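Local coordinates for conserved hypothetical protein NMB0706 (Neisseria meningitidis, PDB 1RV9) that is of unknown function but belongs to the DUF152 (YfiH) family and may act as a polyphenol oxidoreductase of the laccase type, at residues Gly37-Gln41 against Ala59-Asn63; Val71-Val75 against Leu251-Asp255; Leu146-Ile150 against Ile213-Val219. All blocks are in the same frame, centred on the assembly; numbering follows the deposited sequence.

Contact 1. Residues Gly37-Gln41 against Ala59-Asn63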
loop_
_atom_site.group_PDB
_atom_site.type_symbol
_atom_site.label_atom_id
_atom_site.label_comp_id
_atom_site.label_asym_id
_atom_site.label_seq_id
_atom_site.Cartn_x
_atom_site.Cartn_y
_atom_site.Cartn_z
ATOM N N GLY A 37 4.947 -14.829 10.922
ATOM C CA GLY A 37 4.885 -14.309 12.277
ATOM C C GLY A 37 3.503 -14.297 12.903
ATOM O O GLY A 37 3.333 -13.791 14.015
ATOM N N GLY A 38 2.519 -14.863 12.208
ATOM C CA GLY A 38 1.163 -14.872 12.727
ATOM C C GLY A 38 0.649 -16.214 13.213
ATOM O O GLY A 38 1.424 -17.151 13.404
ATOM N N VAL A 39 -0.664 -16.303 13.404
ATOM C CA VAL A 39 -1.292 -17.529 13.892
ATOM C C VAL A 39 -2.284 -18.164 12.919
ATOM O O VAL A 39 -2.880 -19.194 13.231
ATOM C CB VAL A 39 -2.031 -17.290 15.227
ATOM C CG1 VAL A 39 -1.063 -16.748 16.267
ATOM C CG2 VAL A 39 -3.195 -16.331 15.020
ATOM N N SER A 40 -2.469 -17.557 11.749
ATOM C CA SER A 40 -3.403 -18.103 10.766
ATOM C C SER A 40 -2.824 -19.329 10.073
ATOM O O SER A 40 -1.611 -19.526 10.045
ATOM C CB SER A 40 -3.776 -17.036 9.732
ATOM O OG SER A 40 -4.483 -15.979 10.353
ATOM N N GLN A 41 -3.704 -20.144 9.497
ATOM C CA GLN A 41 -3.289 -21.378 8.835
ATOM C C GLN A 41 -3.815 -21.516 7.413
ATOM O O GLN A 41 -4.605 -20.700 6.939
ATOM C CB GLN A 41 -3.787 -22.580 9.638
ATOM C CG GLN A 41 -5.306 -22.640 9.713
ATOM C CD GLN A 41 -5.816 -23.735 10.620
ATOM O OE1 GLN A 41 -5.947 -24.894 10.213
ATOM N NE2 GLN A 41 -6.102 -23.376 11.863
ATOM N N ALA A 59 -8.362 -15.359 14.815
ATOM C CA ALA A 59 -6.983 -15.435 14.345
ATOM C C ALA A 59 -6.517 -14.067 13.860
ATOM O O ALA A 59 -5.417 -13.624 14.190
ATOM C CB ALA A 59 -6.866 -16.456 13.219
ATOM N N VAL A 60 -7.357 -13.399 13.075
ATOM C CA VAL A 60 -7.014 -12.076 12.559
ATOM C C VAL A 60 -6.806 -11.095 13.706
ATOM O O VAL A 60 -5.894 -10.269 13.669
ATOM C CB VAL A 60 -8.115 -11.528 11.629
ATOM C CG1 VAL A 60 -7.757 -10.112 11.175
ATOM C CG2 VAL A 60 -8.274 -12.441 10.426
ATOM N N ARG A 61 -7.658 -11.181 14.722
ATOM C CA ARG A 61 -7.550 -10.301 15.878
ATOM C C ARG A 61 -6.185 -10.491 16.533
ATOM O O ARG A 61 -5.532 -9.524 16.929
ATOM C CB ARG A 61 -8.654 -10.621 16.889
ATOM C CG ARG A 61 -8.626 -9.772 18.148
ATOM C CD ARG A 61 -8.874 -10.643 19.372
ATOM N NE ARG A 61 -7.635 -10.913 20.095
ATOM C CZ ARG A 61 -7.288 -12.098 20.591
ATOM N NH1 ARG A 61 -8.086 -13.147 20.440
ATOM N NH2 ARG A 61 -6.143 -12.232 21.250
ATOM N N ARG A 62 -5.755 -11.743 16.645
ATOM C CA ARG A 62 -4.468 -12.043 17.254
ATOM C C ARG A 62 -3.317 -11.523 16.390
ATOM O O ARG A 62 -2.342 -10.980 16.912
ATOM C CB ARG A 62 -4.343 -13.552 17.479
ATOM C CG ARG A 62 -5.450 -14.111 18.371
ATOM C CD ARG A 62 -5.445 -15.628 18.371
ATOM N NE ARG A 62 -4.265 -16.177 19.029
ATOM C CZ ARG A 62 -3.689 -17.324 18.684
ATOM N NH1 ARG A 62 -4.183 -18.041 17.682
ATOM N NH2 ARG A 62 -2.622 -17.759 19.343
ATOM N N ASN A 63 -3.427 -11.678 15.072
ATOM C CA ASN A 63 -2.374 -11.191 14.183
ATOM C C ASN A 63 -2.251 -9.672 14.290
ATOM O O ASN A 63 -1.145 -9.127 14.270
ATOM C CB ASN A 63 -2.655 -11.592 12.731
ATOM C CG ASN A 63 -2.634 -13.094 12.526
ATOM O OD1 ASN A 63 -1.843 -13.805 13.147
ATOM N ND2 ASN A 63 -3.492 -13.584 11.637
#
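The loop G38-S40 runs along one side of the first turns of helix 57-71, with the CA of G38 5.3 Å from the CA of N63 and that of S40 lying near A59. N63 supplies the hydrogen bonds through both ends of its carboxamide. N63 OD1 accepts the backbone N-H of V39 at 2.8 Å, in the carbonyl plane and with an N-H...O angle of 161°, while the CA of G38 lies against the same oxygen. At the other end N63 ND2 donates to S40 OG at 2.9 Å; OG sits in the amide plane, though this bond is more bent, at 142°. N63 ND2 also bonds the carbonyl oxygen of N48, so three bonds, to V39 N, S40 OG and N48 O, fix the rotation of the amide, while D55 holds the serine hydroxyl. V39 is the main apolar group. V39 CG2 reaches R62 NH1 at 3.3 Å, and V39 CG1 lies over one face of the guanidinium, toward the rim, the two side chains meeting at about a right angle. The bend of R62 at chi3 (68°) turns the guanidinium back over the valine. V39 CG2 also approaches A59 CB at 4.1 Å. With acceptor and donor both engaged, the asparagine can be assigned one amide orientation, and the hydrogen bonds to the loop come from a helix side chain, not from its main chain.

Contact 2. Residues Val71-Val75 against Leu251-Asp255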
loop_
_atom_site.group_PDB
_atom_site.type_symbol
_atom_site.label_atom_id
_atom_site.label_comp_id
_atom_site.label_asym_id
_atom_site.label_seq_id
_atom_site.Cartn_x
_atom_site.Cartn_y
_atom_site.Cartn_z
ATOM N N VAL A 71 4.269 -2.065 16.657
ATOM C CA VAL A 71 4.094 -0.638 16.411
ATOM C C VAL A 71 4.112 0.220 17.670
ATOM O O VAL A 71 4.810 1.234 17.727
ATOM C CB VAL A 71 2.780 -0.379 15.651
ATOM C CG1 VAL A 71 2.616 1.112 15.372
ATOM C CG2 VAL A 71 2.777 -1.170 14.350
ATOM N N GLY A 72 3.339 -0.179 18.677
ATOM C CA GLY A 72 3.294 0.585 19.912
ATOM C C GLY A 72 2.255 1.689 19.877
ATOM O O GLY A 72 2.213 2.543 20.762
ATOM N N LEU A 73 1.422 1.675 18.840
ATOM C CA LEU A 73 0.358 2.663 18.661
ATOM C C LEU A 73 -0.847 1.990 18.026
ATOM O O LEU A 73 -0.718 0.936 17.403
ATOM C CB LEU A 73 0.797 3.781 17.703
ATOM C CG LEU A 73 1.853 4.817 18.075
ATOM C CD1 LEU A 73 2.205 5.631 16.830
ATOM C CD2 LEU A 73 1.323 5.723 19.175
ATOM N N PRO A 74 -2.043 2.578 18.190
ATOM C CA PRO A 74 -3.205 1.949 17.560
ATOM C C PRO A 74 -3.011 2.087 16.045
ATOM O O PRO A 74 -2.420 3.065 15.579
ATOM C CB PRO A 74 -4.382 2.771 18.091
ATOM C CG PRO A 74 -3.764 4.111 18.399
ATOM C CD PRO A 74 -2.446 3.731 19.016
ATOM N N VAL A 75 -3.492 1.103 15.292
ATOM C CA VAL A 75 -3.353 1.089 13.841
ATOM C C VAL A 75 -4.697 1.370 13.175
ATOM O O VAL A 75 -5.687 0.691 13.449
ATOM C CB VAL A 75 -2.826 -0.283 13.372
ATOM C CG1 VAL A 75 -2.640 -0.292 11.862
ATOM C CG2 VAL A 75 -1.510 -0.598 14.075
ATOM N N LEU A 251 2.656 -0.057 7.073
ATOM C CA LEU A 251 2.332 0.930 8.093
ATOM C C LEU A 251 3.391 2.006 8.209
ATOM O O LEU A 251 4.569 1.771 7.945
ATOM C CB LEU A 251 2.182 0.250 9.461
ATOM C CG LEU A 251 1.166 -0.882 9.619
ATOM C CD1 LEU A 251 1.716 -2.163 9.011
ATOM C CD2 LEU A 251 0.884 -1.087 11.104
ATOM N N ILE A 252 2.955 3.187 8.624
ATOM C CA ILE A 252 3.863 4.305 8.810
ATOM C C ILE A 252 3.338 5.183 9.937
ATOM O O ILE A 252 2.129 5.357 10.101
ATOM C CB ILE A 252 4.017 5.127 7.499
ATOM C CG1 ILE A 252 5.088 6.204 7.682
ATOM C CG2 ILE A 252 2.683 5.754 7.099
ATOM C CD1 ILE A 252 5.505 6.852 6.376
ATOM N N TRP A 253 4.252 5.706 10.743
ATOM C CA TRP A 253 3.853 6.572 11.835
ATOM C C TRP A 253 4.980 7.490 12.249
ATOM O O TRP A 253 6.135 7.284 11.872
ATOM C CB TRP A 253 3.379 5.740 13.038
ATOM C CG TRP A 253 4.430 4.871 13.695
ATOM C CD1 TRP A 253 5.155 5.159 14.819
ATOM C CD2 TRP A 253 4.824 3.554 13.293
ATOM N NE1 TRP A 253 5.971 4.099 15.144
ATOM C CE2 TRP A 253 5.790 3.103 14.221
ATOM C CE3 TRP A 253 4.459 2.713 12.234
ATOM C CZ2 TRP A 253 6.387 1.839 14.126
ATOM C CZ3 TRP A 253 5.054 1.457 12.137
ATOM C CH2 TRP A 253 6.011 1.035 13.079
ATOM N N LEU A 254 4.615 8.527 12.990
ATOM C CA LEU A 254 5.575 9.488 13.509
ATOM C C LEU A 254 5.872 9.067 14.939
ATOM O O LEU A 254 4.964 8.733 15.703
ATOM C CB LEU A 254 4.982 10.897 13.500
ATOM C CG LEU A 254 4.764 11.524 12.127
ATOM C CD1 LEU A 254 3.842 12.730 12.258
ATOM C CD2 LEU A 254 6.115 11.924 11.528
ATOM N N ASP A 255 7.151 9.060 15.286
ATOM C CA ASP A 255 7.584 8.697 16.625
ATOM C C ASP A 255 8.637 9.714 17.026
ATOM O O ASP A 255 9.836 9.469 16.894
ATOM C CB ASP A 255 8.168 7.283 16.638
ATOM C CG ASP A 255 8.853 6.946 17.948
ATOM O OD1 ASP A 255 8.404 7.451 18.996
ATOM O OD2 ASP A 255 9.832 6.169 17.931
#
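V71 puts CG1 anti to its backbone N (chi1 -179°), W253 places CG between its own N and carbonyl carbon (chi1 65°), and together these torsions bring the methyl over the ring. CG1 of V71 stands 3.8 Å from the centroid of the six-membered ring of W253 and only 5° off the ring normal, a CH-pi contact over the middle of the face. The second methyl of V71, CG2, turns to the neighbouring leucine and meets CD2 of L251 at 3.8 Å. L73 comes in at the five-membered end of the indole: its CD1 approaches CD1 of W253 at 3.6 Å, obliquely to the ring. At the other end of the contact V75 straddles the tip of L251, with CG1 of V75 3.7 Å from CD2 of L251 and CG2 nearly as close; the two side chains cross at about a right angle. CD2 of L251 is thus held by methyls of both V71 and V75. The side chains meet through apolar groups alone, and L251 and W253, two residues apart on the strand, both direct theirs to the contact. A110 and A112 of strand 110-115 add small side chains: V71 touches A110, and V75 and L251 touch A112. Helix 57-71 ends here, G72 leaving it with positive phi. The result is helix-on-sheet packing in this alpha-beta-beta-alpha fold: the end of the helix packs over one face of the mixed sheet, and the chain then drops through P74 into its edge as strand 75-76.

Contact 3. Residues Leu146-Ile150 against Ile213-Val219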
loop_
_atom_site.group_PDB
_atom_site.type_symbol
_atom_site.label_atom_id
_atom_site.label_comp_id
_atom_site.label_asym_id
_atom_site.label_seq_id
_atom_site.Cartn_x
_atom_site.Cartn_y
_atom_site.Cartn_z
ATOM N N LEU A 146 -3.480 8.598 -5.095
ATOM C CA LEU A 146 -2.193 9.168 -4.701
ATOM C C LEU A 146 -2.252 10.695 -4.697
ATOM O O LEU A 146 -1.773 11.339 -3.759
ATOM C CB LEU A 146 -1.073 8.676 -5.623
ATOM C CG LEU A 146 -0.830 7.159 -5.617
ATOM C CD1 LEU A 146 0.448 6.838 -6.371
ATOM C CD2 LEU A 146 -0.718 6.646 -4.186
ATOM N N GLN A 147 -2.847 11.272 -5.737
ATOM C CA GLN A 147 -2.966 12.725 -5.814
ATOM C C GLN A 147 -3.774 13.262 -4.636
ATOM O O GLN A 147 -3.424 14.291 -4.059
ATOM C CB GLN A 147 -3.626 13.156 -7.133
ATOM C CG GLN A 147 -2.819 12.830 -8.387
ATOM C CD GLN A 147 -3.187 11.489 -8.991
ATOM O OE1 GLN A 147 -3.230 10.472 -8.298
ATOM N NE2 GLN A 147 -3.446 11.479 -10.294
ATOM N N ASN A 148 -4.849 12.566 -4.269
ATOM C CA ASN A 148 -5.676 13.006 -3.148
ATOM C C ASN A 148 -4.927 12.886 -1.823
ATOM O O ASN A 148 -5.107 13.706 -0.920
ATOM C CB ASN A 148 -6.976 12.199 -3.076
ATOM C CG ASN A 148 -7.888 12.459 -4.255
ATOM O OD1 ASN A 148 -7.732 13.455 -4.962
ATOM N ND2 ASN A 148 -8.854 11.573 -4.464
ATOM N N THR A 149 -4.090 11.861 -1.701
ATOM C CA THR A 149 -3.321 11.672 -0.475
ATOM C C THR A 149 -2.304 12.799 -0.334
ATOM O O THR A 149 -2.161 13.399 0.730
ATOM C CB THR A 149 -2.596 10.317 -0.488
ATOM O OG1 THR A 149 -3.570 9.268 -0.564
ATOM C CG2 THR A 149 -1.758 10.141 0.784
ATOM N N ILE A 150 -1.605 13.089 -1.425
ATOM C CA ILE A 150 -0.611 14.153 -1.439
ATOM C C ILE A 150 -1.249 15.475 -1.013
ATOM O O ILE A 150 -0.687 16.220 -0.205
ATOM C CB ILE A 150 -0.004 14.287 -2.857
ATOM C CG1 ILE A 150 0.899 13.083 -3.140
ATOM C CG2 ILE A 150 0.760 15.598 -2.994
ATOM C CD1 ILE A 150 1.274 12.920 -4.598
ATOM N N ILE A 213 2.932 8.894 -11.992
ATOM C CA ILE A 213 1.925 9.703 -11.326
ATOM C C ILE A 213 2.534 10.566 -10.221
ATOM O O ILE A 213 2.248 11.761 -10.130
ATOM C CB ILE A 213 0.808 8.792 -10.758
ATOM C CG1 ILE A 213 0.031 8.169 -11.922
ATOM C CG2 ILE A 213 -0.123 9.583 -9.847
ATOM C CD1 ILE A 213 -0.916 7.051 -11.520
ATOM N N LEU A 214 3.379 9.965 -9.391
ATOM C CA LEU A 214 4.017 10.703 -8.306
ATOM C C LEU A 214 4.921 11.808 -8.844
ATOM O O LEU A 214 4.910 12.929 -8.330
ATOM C CB LEU A 214 4.826 9.749 -7.425
ATOM C CG LEU A 214 3.997 8.772 -6.589
ATOM C CD1 LEU A 214 4.888 7.650 -6.077
ATOM C CD2 LEU A 214 3.333 9.519 -5.435
ATOM N N LYS A 215 5.705 11.489 -9.869
ATOM C CA LYS A 215 6.600 12.469 -10.467
ATOM C C LYS A 215 5.824 13.620 -11.076
ATOM O O LYS A 215 6.189 14.783 -10.909
ATOM C CB LYS A 215 7.479 11.816 -11.541
ATOM C CG LYS A 215 8.778 11.210 -11.015
ATOM C CD LYS A 215 8.982 11.517 -9.534
ATOM C CE LYS A 215 10.448 11.650 -9.175
ATOM N NZ LYS A 215 10.615 11.981 -7.732
ATOM N N ARG A 216 4.748 13.297 -11.783
ATOM C CA ARG A 216 3.934 14.325 -12.409
ATOM C C ARG A 216 3.305 15.245 -11.370
ATOM O O ARG A 216 3.063 16.423 -11.635
ATOM C CB ARG A 216 2.829 13.691 -13.262
ATOM C CG ARG A 216 1.927 14.722 -13.921
ATOM C CD ARG A 216 0.797 14.089 -14.710
ATOM N NE ARG A 216 -0.145 13.371 -13.858
ATOM C CZ ARG A 216 -1.310 12.893 -14.284
ATOM N NH1 ARG A 216 -1.671 13.061 -15.552
ATOM N NH2 ARG A 216 -2.111 12.246 -13.449
ATOM N N GLU A 217 3.048 14.709 -10.180
ATOM C CA GLU A 217 2.429 15.491 -9.121
ATOM C C GLU A 217 3.443 16.396 -8.421
ATOM O O GLU A 217 3.065 17.370 -7.773
ATOM C CB GLU A 217 1.755 14.552 -8.115
ATOM C CG GLU A 217 0.491 15.106 -7.484
ATOM C CD GLU A 217 -0.605 15.457 -8.493
ATOM O OE1 GLU A 217 -0.481 15.140 -9.699
ATOM O OE2 GLU A 217 -1.611 16.051 -8.063
ATOM N N GLY A 218 4.726 16.070 -8.553
ATOM C CA GLY A 218 5.759 16.891 -7.943
ATOM C C GLY A 218 6.478 16.289 -6.755
ATOM O O GLY A 218 7.291 16.959 -6.119
ATOM N N VAL A 219 6.190 15.030 -6.443
ATOM C CA VAL A 219 6.842 14.378 -5.314
ATOM C C VAL A 219 8.358 14.350 -5.521
ATOM O O VAL A 219 8.847 13.899 -6.558
ATOM C CB VAL A 219 6.287 12.949 -5.119
ATOM C CG1 VAL A 219 7.077 12.214 -4.048
ATOM C CG2 VAL A 219 4.816 13.034 -4.720
#
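I150 and V219 meet closely among buried side chains, CD1 of I150 lying 3.5 Å from CG2 of V219. I150 CD1 also touches E217 CG at 3.7 Å and L214 CD2 at 4.1 Å, so one methyl is wedged between three side chains. Beside it, CD1 of L146 rests on CG of L214 at 4.0 Å; L146 and L214, buried too, both pack on F123 of strand 119-125. Here helices 145-153 and 206-217 lie side by side on the six-stranded sheet, an outer alpha layer of the alpha-beta-beta-alpha fold, the axes of their short segments 10.4 Å apart at closest approach and crossing at -42°. Helix 206-217 closes in a Schellman motif at G218, which turns V219 back toward I150. On the side nearer solvent the partners are largely polar side chains that touch without bonding. Bent at chi2 (92°), Q147 sets its CG against CD of E217 at 3.4 Å, with the amide and carboxylate planes 72° apart. Q147 OE1 lies on I213 CG2 at 3.6 Å, and Q147 NE2 approaches R216 NH2 in the plane of the guanidinium at 3.5 Å, two donor groups side by side with no bond between them.

Contacts 1 and 2 share helix 57-71: contact 1 holds its first turns to the preceding loop, and contact 2 packs its last residue, and the turn that follows, against strand 248-254 of the five-stranded sheet. Their centres are about 19 Å apart. Contact 3 pairs two helices over the six-stranded sheet, so contacts 2 and 3 belong to the two different helical layers, and contact 3 falls within the long chain loop that contact 2 closes. Contacts 1 and 3 lie on opposite sides of the chain centre. Chemistry follows position: the partly buried contact 1 relies on amide hydrogen bonds, the buried contact 2 rests on apolar side chains and one CH-pi contact, and contact 3 grades from aliphatic core to a polar rim.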